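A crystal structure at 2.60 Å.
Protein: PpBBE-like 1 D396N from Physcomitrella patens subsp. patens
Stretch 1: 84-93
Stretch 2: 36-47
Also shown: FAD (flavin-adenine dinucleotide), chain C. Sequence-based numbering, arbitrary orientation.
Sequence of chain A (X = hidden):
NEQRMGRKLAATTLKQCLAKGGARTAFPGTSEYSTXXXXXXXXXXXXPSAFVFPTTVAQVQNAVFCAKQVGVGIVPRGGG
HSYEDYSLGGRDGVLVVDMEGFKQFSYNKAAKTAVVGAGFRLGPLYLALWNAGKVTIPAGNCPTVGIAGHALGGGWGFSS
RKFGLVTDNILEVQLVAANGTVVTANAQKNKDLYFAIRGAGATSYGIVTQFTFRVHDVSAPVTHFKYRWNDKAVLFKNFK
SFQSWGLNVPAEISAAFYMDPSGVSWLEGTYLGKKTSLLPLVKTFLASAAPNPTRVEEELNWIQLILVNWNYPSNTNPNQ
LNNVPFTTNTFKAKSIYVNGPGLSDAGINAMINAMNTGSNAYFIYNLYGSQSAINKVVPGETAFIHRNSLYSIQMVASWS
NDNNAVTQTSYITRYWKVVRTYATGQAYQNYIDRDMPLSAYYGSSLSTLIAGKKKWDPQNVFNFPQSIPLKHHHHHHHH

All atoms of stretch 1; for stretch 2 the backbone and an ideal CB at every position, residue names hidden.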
# COMPACT_ATOMS: atom_id res chain seq x y z
N GLU A 84 5.20 -9.78 -2.07
CA GLU A 84 5.40 -11.22 -2.15
C GLU A 84 4.94 -11.80 -3.49
O GLU A 84 4.76 -13.01 -3.60
CB GLU A 84 4.67 -11.91 -1.00
CG GLU A 84 5.22 -11.57 0.38
CD GLU A 84 6.49 -12.32 0.71
OE1 GLU A 84 7.30 -12.57 -0.20
OE2 GLU A 84 6.69 -12.66 1.90
N ASP A 85 4.73 -10.96 -4.50
CA ASP A 85 4.32 -11.41 -5.83
C ASP A 85 3.00 -12.16 -5.81
O ASP A 85 2.76 -13.05 -6.62
CB ASP A 85 5.41 -12.26 -6.48
CG ASP A 85 6.62 -11.44 -6.84
OD1 ASP A 85 6.42 -10.36 -7.42
OD2 ASP A 85 7.75 -11.85 -6.53
N TYR A 86 2.10 -11.77 -4.90
CA TYR A 86 0.82 -12.45 -4.77
C TYR A 86 -0.13 -12.16 -5.93
O TYR A 86 -1.11 -12.89 -6.09
CB TYR A 86 0.15 -12.07 -3.45
CG TYR A 86 0.77 -12.70 -2.22
CD1 TYR A 86 1.54 -13.86 -2.30
CD2 TYR A 86 0.57 -12.13 -0.96
CE1 TYR A 86 2.10 -14.44 -1.14
CE2 TYR A 86 1.12 -12.69 0.18
CZ TYR A 86 1.87 -13.84 0.10
OH TYR A 86 2.40 -14.39 1.25
N SER A 87 0.12 -11.11 -6.71
CA SER A 87 -0.72 -10.89 -7.88
C SER A 87 -0.21 -11.64 -9.11
O SER A 87 -0.81 -11.54 -10.18
CB SER A 87 -0.85 -9.39 -8.18
OG SER A 87 0.42 -8.78 -8.33
N LEU A 88 0.89 -12.38 -8.97
CA LEU A 88 1.19 -13.48 -9.89
C LEU A 88 0.65 -14.79 -9.37
O LEU A 88 0.79 -15.81 -10.04
CB LEU A 88 2.70 -13.59 -10.12
CG LEU A 88 3.26 -12.41 -10.93
CD1 LEU A 88 4.76 -12.47 -11.05
CD2 LEU A 88 2.60 -12.29 -12.30
N GLY A 89 0.02 -14.79 -8.19
CA GLY A 89 -0.57 -15.98 -7.61
C GLY A 89 0.04 -16.41 -6.29
O GLY A 89 -0.63 -17.09 -5.50
N GLY A 90 1.30 -16.06 -6.02
CA GLY A 90 1.99 -16.62 -4.87
C GLY A 90 2.26 -18.11 -4.99
O GLY A 90 2.58 -18.75 -4.00
N ARG A 91 2.13 -18.66 -6.20
CA ARG A 91 2.38 -20.04 -6.58
C ARG A 91 2.32 -20.10 -8.10
O ARG A 91 1.82 -19.18 -8.74
CB ARG A 91 1.36 -21.00 -5.97
CG ARG A 91 -0.03 -20.82 -6.55
CD ARG A 91 -1.09 -20.94 -5.50
NE ARG A 91 -2.45 -20.95 -6.05
CZ ARG A 91 -3.31 -19.94 -5.95
NH1 ARG A 91 -2.96 -18.82 -5.34
NH2 ARG A 91 -4.52 -20.05 -6.48
N ASP A 92 2.81 -21.21 -8.66
CA ASP A 92 2.77 -21.38 -10.11
C ASP A 92 1.40 -21.85 -10.58
O ASP A 92 0.65 -22.50 -9.85
CB ASP A 92 3.82 -22.39 -10.56
CG ASP A 92 5.17 -21.77 -10.72
OD1 ASP A 92 5.22 -20.51 -10.74
OD2 ASP A 92 6.16 -22.52 -10.85
N GLY A 93 1.08 -21.49 -11.82
CA GLY A 93 -0.07 -22.04 -12.51
C GLY A 93 -1.39 -21.35 -12.30
O GLY A 93 -2.44 -21.96 -12.56
N UNK A 36 3.99 -9.84 -19.86
CA UNK A 36 2.97 -9.72 -18.82
C UNK A 36 3.48 -10.16 -17.46
O UNK A 36 2.88 -9.80 -16.44
CB UNK A 36 1.74 -10.54 -19.20
N UNK A 37 4.58 -10.92 -17.41
CA UNK A 37 5.10 -11.40 -16.14
C UNK A 37 5.73 -10.30 -15.30
O UNK A 37 6.08 -10.56 -14.14
CB UNK A 37 6.13 -12.51 -16.39
N UNK A 38 5.89 -9.10 -15.85
CA UNK A 38 6.51 -8.00 -15.12
C UNK A 38 5.80 -7.78 -13.79
O UNK A 38 4.58 -7.71 -13.73
CB UNK A 38 6.49 -6.72 -15.95
N UNK A 39 6.60 -7.70 -12.73
CA UNK A 39 6.11 -7.44 -11.38
C UNK A 39 7.12 -6.53 -10.70
O UNK A 39 8.30 -6.48 -11.07
CB UNK A 39 5.90 -8.73 -10.59
N UNK A 40 6.65 -5.80 -9.68
CA UNK A 40 7.56 -4.89 -8.98
C UNK A 40 8.69 -5.66 -8.30
O UNK A 40 9.86 -5.31 -8.44
CB UNK A 40 6.79 -4.06 -7.95
N UNK A 41 8.35 -6.71 -7.56
CA UNK A 41 9.37 -7.57 -6.96
C UNK A 41 9.65 -8.70 -7.93
O UNK A 41 8.74 -9.42 -8.33
CB UNK A 41 8.93 -8.11 -5.60
N UNK A 42 10.91 -8.84 -8.34
CA UNK A 42 11.30 -9.90 -9.25
C UNK A 42 11.83 -11.13 -8.52
O UNK A 42 12.36 -12.04 -9.17
CB UNK A 42 12.36 -9.38 -10.23
N UNK A 43 11.68 -11.19 -7.19
CA UNK A 43 12.28 -12.30 -6.46
C UNK A 43 11.59 -13.62 -6.78
O UNK A 43 12.25 -14.64 -6.99
CB UNK A 43 12.23 -12.03 -4.95
N UNK A 44 10.26 -13.63 -6.84
CA UNK A 44 9.50 -14.87 -7.07
C UNK A 44 8.83 -14.79 -8.44
O UNK A 44 7.70 -14.33 -8.56
CB UNK A 44 8.46 -15.09 -5.97
N UNK A 45 9.52 -15.28 -9.47
CA UNK A 45 8.99 -15.19 -10.83
C UNK A 45 8.01 -16.33 -11.10
O UNK A 45 8.27 -17.26 -11.86
CB UNK A 45 10.13 -15.22 -11.85
N UNK A 46 6.86 -16.22 -10.46
CA UNK A 46 5.82 -17.22 -10.64
C UNK A 46 5.34 -17.22 -12.08
O UNK A 46 5.20 -16.16 -12.70
CB UNK A 46 4.65 -16.97 -9.69
N UNK A 47 5.08 -18.41 -12.61
CA UNK A 47 4.65 -18.60 -13.99
C UNK A 47 3.17 -18.97 -14.04
O UNK A 47 2.83 -20.12 -13.74
CB UNK A 47 5.49 -19.68 -14.67
PA FAD C . -1.02 -5.91 -6.72
O1A FAD C . 0.22 -6.78 -6.63
O2A FAD C . -1.60 -5.88 -8.11
O5B FAD C . -2.16 -6.29 -5.63
C5B FAD C . -1.83 -6.65 -4.31
C4B FAD C . -2.86 -7.61 -3.74
O4B FAD C . -4.17 -7.10 -3.93
C3B FAD C . -2.82 -8.96 -4.42
O3B FAD C . -3.20 -9.95 -3.49
C2B FAD C . -3.90 -8.84 -5.47
O2B FAD C . -4.41 -10.10 -5.84
C1B FAD C . -4.93 -7.97 -4.76
N9A FAD C . -5.74 -7.25 -5.77
C8A FAD C . -5.27 -6.47 -6.80
N7A FAD C . -6.32 -6.01 -7.51
C5A FAD C . -7.46 -6.48 -6.95
C6A FAD C . -8.79 -6.33 -7.29
N6A FAD C . -9.12 -5.59 -8.34
N1A FAD C . -9.76 -6.94 -6.52
C2A FAD C . -9.39 -7.72 -5.45
N3A FAD C . -8.07 -7.87 -5.12
C4A FAD C . -7.11 -7.27 -5.86
N1 FAD C . 1.98 1.42 0.52
C2 FAD C . 1.44 2.52 1.19
O2 FAD C . 0.50 2.42 2.00
N3 FAD C . 1.96 3.78 0.94
C4 FAD C . 3.00 3.94 0.04
O4 FAD C . 3.44 5.07 -0.17
C4X FAD C . 3.53 2.84 -0.62
N5 FAD C . 4.54 3.02 -1.55
C5X FAD C . 4.85 2.01 -2.43
C6 FAD C . 5.76 2.24 -3.45
C7 FAD C . 6.03 1.29 -4.46
C7M FAD C . 7.02 1.60 -5.56
C8 FAD C . 5.42 0.03 -4.34
C8M FAD C . 5.74 -1.09 -5.32
C9 FAD C . 4.57 -0.23 -3.25
C9A FAD C . 4.25 0.76 -2.30
N10 FAD C . 3.44 0.52 -1.18
C10 FAD C . 2.99 1.58 -0.42
C1' FAD C . 2.79 -0.81 -0.94
C2' FAD C . 1.45 -0.85 -1.68
O2' FAD C . 0.43 -0.16 -0.99
C3' FAD C . 1.04 -2.29 -1.84
O3' FAD C . 2.07 -2.91 -2.57
C4' FAD C . -0.30 -2.37 -2.56
O4' FAD C . -0.99 -3.52 -2.10
C5' FAD C . -0.11 -2.40 -4.07
O5' FAD C . -1.31 -2.60 -4.79
P FAD C . -1.21 -3.04 -6.34
O1P FAD C . -2.60 -3.06 -6.95
O2P FAD C . -0.24 -2.21 -7.14
O3P FAD C . -0.48 -4.47 -6.25

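Position 36 has no atom of stretch 1 within 5.5 Å of its ideal CB, so geometry barely restricts it; it is Ala36. At 37 the CB points sideways, 5.4 Å from Leu88 CD2, and many long or short side chains would fit. It is Arg37, whose NH2 makes a weak hydrogen bond to the backbone O of 45 (3.0 Å). Position 38 points away and is unconstrained; it is Leu38.

Position 39 points toward stretch 1, its ideal CB 3.6 Å from Asp85 OD1 and 3.9 Å from Leu88 CD1. So close an approach favours a small residue. Ala39 fits, its CB packing 3.9 Å from Leu88 CD1.

The CB at 40 points sideways, and stretch 1 leaves the choice open, but FAD C8M lies 4.1 Å from the ideal CB of 40 and favours an apolar or aromatic side chain. In Tyr40 that methyl lies over one face of the ring, FAD C8M being 3.4 Å from Tyr40 CD2.

At 41 the CB points toward Asp85 OD1, 3.8 Å away, so a small or polar side chain would suit. Asn41 turns its amide aside, and its OD1 accepts a hydrogen bond from the backbone N of 43 (3.2 Å). The backbone O of Asn41 lies 2.7 Å from Asp85 OD1; the proton arrangement there remains open.

Position 42 points away, unrestricted; it is Leu42.

Position 43 points sideways, its CB 4.7 Å from Asp85 OD2, but the Glu84 carboxylate lies within reach of a long basic side chain, arginine or lysine. Arg43 sends NH2 to Glu84 OE1 (2.7 Å, 165° at the hydrogen), a salt bridge near the guanidinium plane.

At 44 the backbone N donates to Asp85 OD2 (3.1 Å), whatever the side chain. The CB of 44 sits 3.4 Å from Asp85 OD2, so small or polar side chains would suit, and stretch 1 gives an acid no evident partner. Glu44 leads its end away, and its OE2 meets Arg43 NH1 at 3.0 Å in a salt bridge.

Position 45 points away and could be almost anything; it is Arg45.

Position 46 points toward stretch 1, its CB 3.9 Å from Leu88 CB, with the backbone of Gly90 and Arg91 N offering a seat beyond. An aromatic or a long aliphatic would suit. Tyr46 covers it: Gly90 C lies 3.4 Å from Tyr46 CZ, Gly90 CA makes a CH-pi contact over the face, 3.9 Å from the ring centroid, and Arg91 N approaches that face, 3.5 Å from Tyr46 CE1.

At 47 the CB points sideways, 4.0 Å from Asp92 OD1, tolerating several residues. The backbone N of 47 donates to Asp92 OD1 (2.8 Å) and its O accepts from Gly93 N (2.9 Å), whatever the side chain; the residue is Ala47.

Stretch 2 (36-47) ARLAYNLRERYA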
# COMPACT_ATOMS: atom_id res chain seq x y z
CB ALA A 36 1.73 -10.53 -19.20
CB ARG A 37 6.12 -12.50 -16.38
CG ARG A 37 5.55 -13.67 -17.12
CD ARG A 37 6.59 -14.74 -17.34
NE ARG A 37 6.90 -15.43 -16.10
CZ ARG A 37 7.56 -16.58 -16.04
NH1 ARG A 37 7.97 -17.15 -17.17
NH2 ARG A 37 7.81 -17.16 -14.87
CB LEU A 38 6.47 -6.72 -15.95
CG LEU A 38 7.24 -5.52 -15.41
CD1 LEU A 38 8.74 -5.70 -15.60
CD2 LEU A 38 6.75 -4.21 -16.03
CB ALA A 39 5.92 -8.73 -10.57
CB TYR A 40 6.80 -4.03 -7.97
CG TYR A 40 7.75 -3.15 -7.23
CD1 TYR A 40 8.33 -2.04 -7.86
CD2 TYR A 40 8.13 -3.44 -5.92
CE1 TYR A 40 9.22 -1.23 -7.20
CE2 TYR A 40 9.02 -2.64 -5.26
CZ TYR A 40 9.57 -1.54 -5.90
OH TYR A 40 10.47 -0.74 -5.23
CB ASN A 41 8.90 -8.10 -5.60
CG ASN A 41 10.05 -8.55 -4.72
OD1 ASN A 41 11.19 -8.72 -5.17
ND2 ASN A 41 9.75 -8.76 -3.44
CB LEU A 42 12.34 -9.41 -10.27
CG LEU A 42 12.01 -8.24 -11.21
CD1 LEU A 42 13.22 -7.88 -12.03
CD2 LEU A 42 10.81 -8.49 -12.13
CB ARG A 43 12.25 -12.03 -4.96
CG ARG A 43 12.44 -13.31 -4.14
CD ARG A 43 12.84 -13.05 -2.72
NE ARG A 43 11.84 -12.26 -2.00
CZ ARG A 43 10.68 -12.74 -1.57
NH1 ARG A 43 10.36 -14.00 -1.81
NH2 ARG A 43 9.84 -11.96 -0.91
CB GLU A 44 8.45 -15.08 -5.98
CG GLU A 44 8.99 -15.19 -4.58
CD GLU A 44 9.89 -16.38 -4.41
OE1 GLU A 44 9.63 -17.43 -5.05
OE2 GLU A 44 10.86 -16.26 -3.64
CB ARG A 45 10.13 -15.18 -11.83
CG ARG A 45 10.96 -13.95 -11.70
CD ARG A 45 12.30 -14.17 -12.33
NE ARG A 45 12.71 -12.98 -13.06
CZ ARG A 45 13.66 -12.14 -12.67
NH1 ARG A 45 14.33 -12.37 -11.53
NH2 ARG A 45 13.94 -11.08 -13.42
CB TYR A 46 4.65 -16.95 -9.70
CG TYR A 46 4.98 -17.06 -8.23
CD1 TYR A 46 5.32 -18.28 -7.66
CD2 TYR A 46 4.91 -15.94 -7.39
CE1 TYR A 46 5.61 -18.38 -6.31
CE2 TYR A 46 5.19 -16.03 -6.05
CZ TYR A 46 5.55 -17.25 -5.51
OH TYR A 46 5.82 -17.34 -4.17
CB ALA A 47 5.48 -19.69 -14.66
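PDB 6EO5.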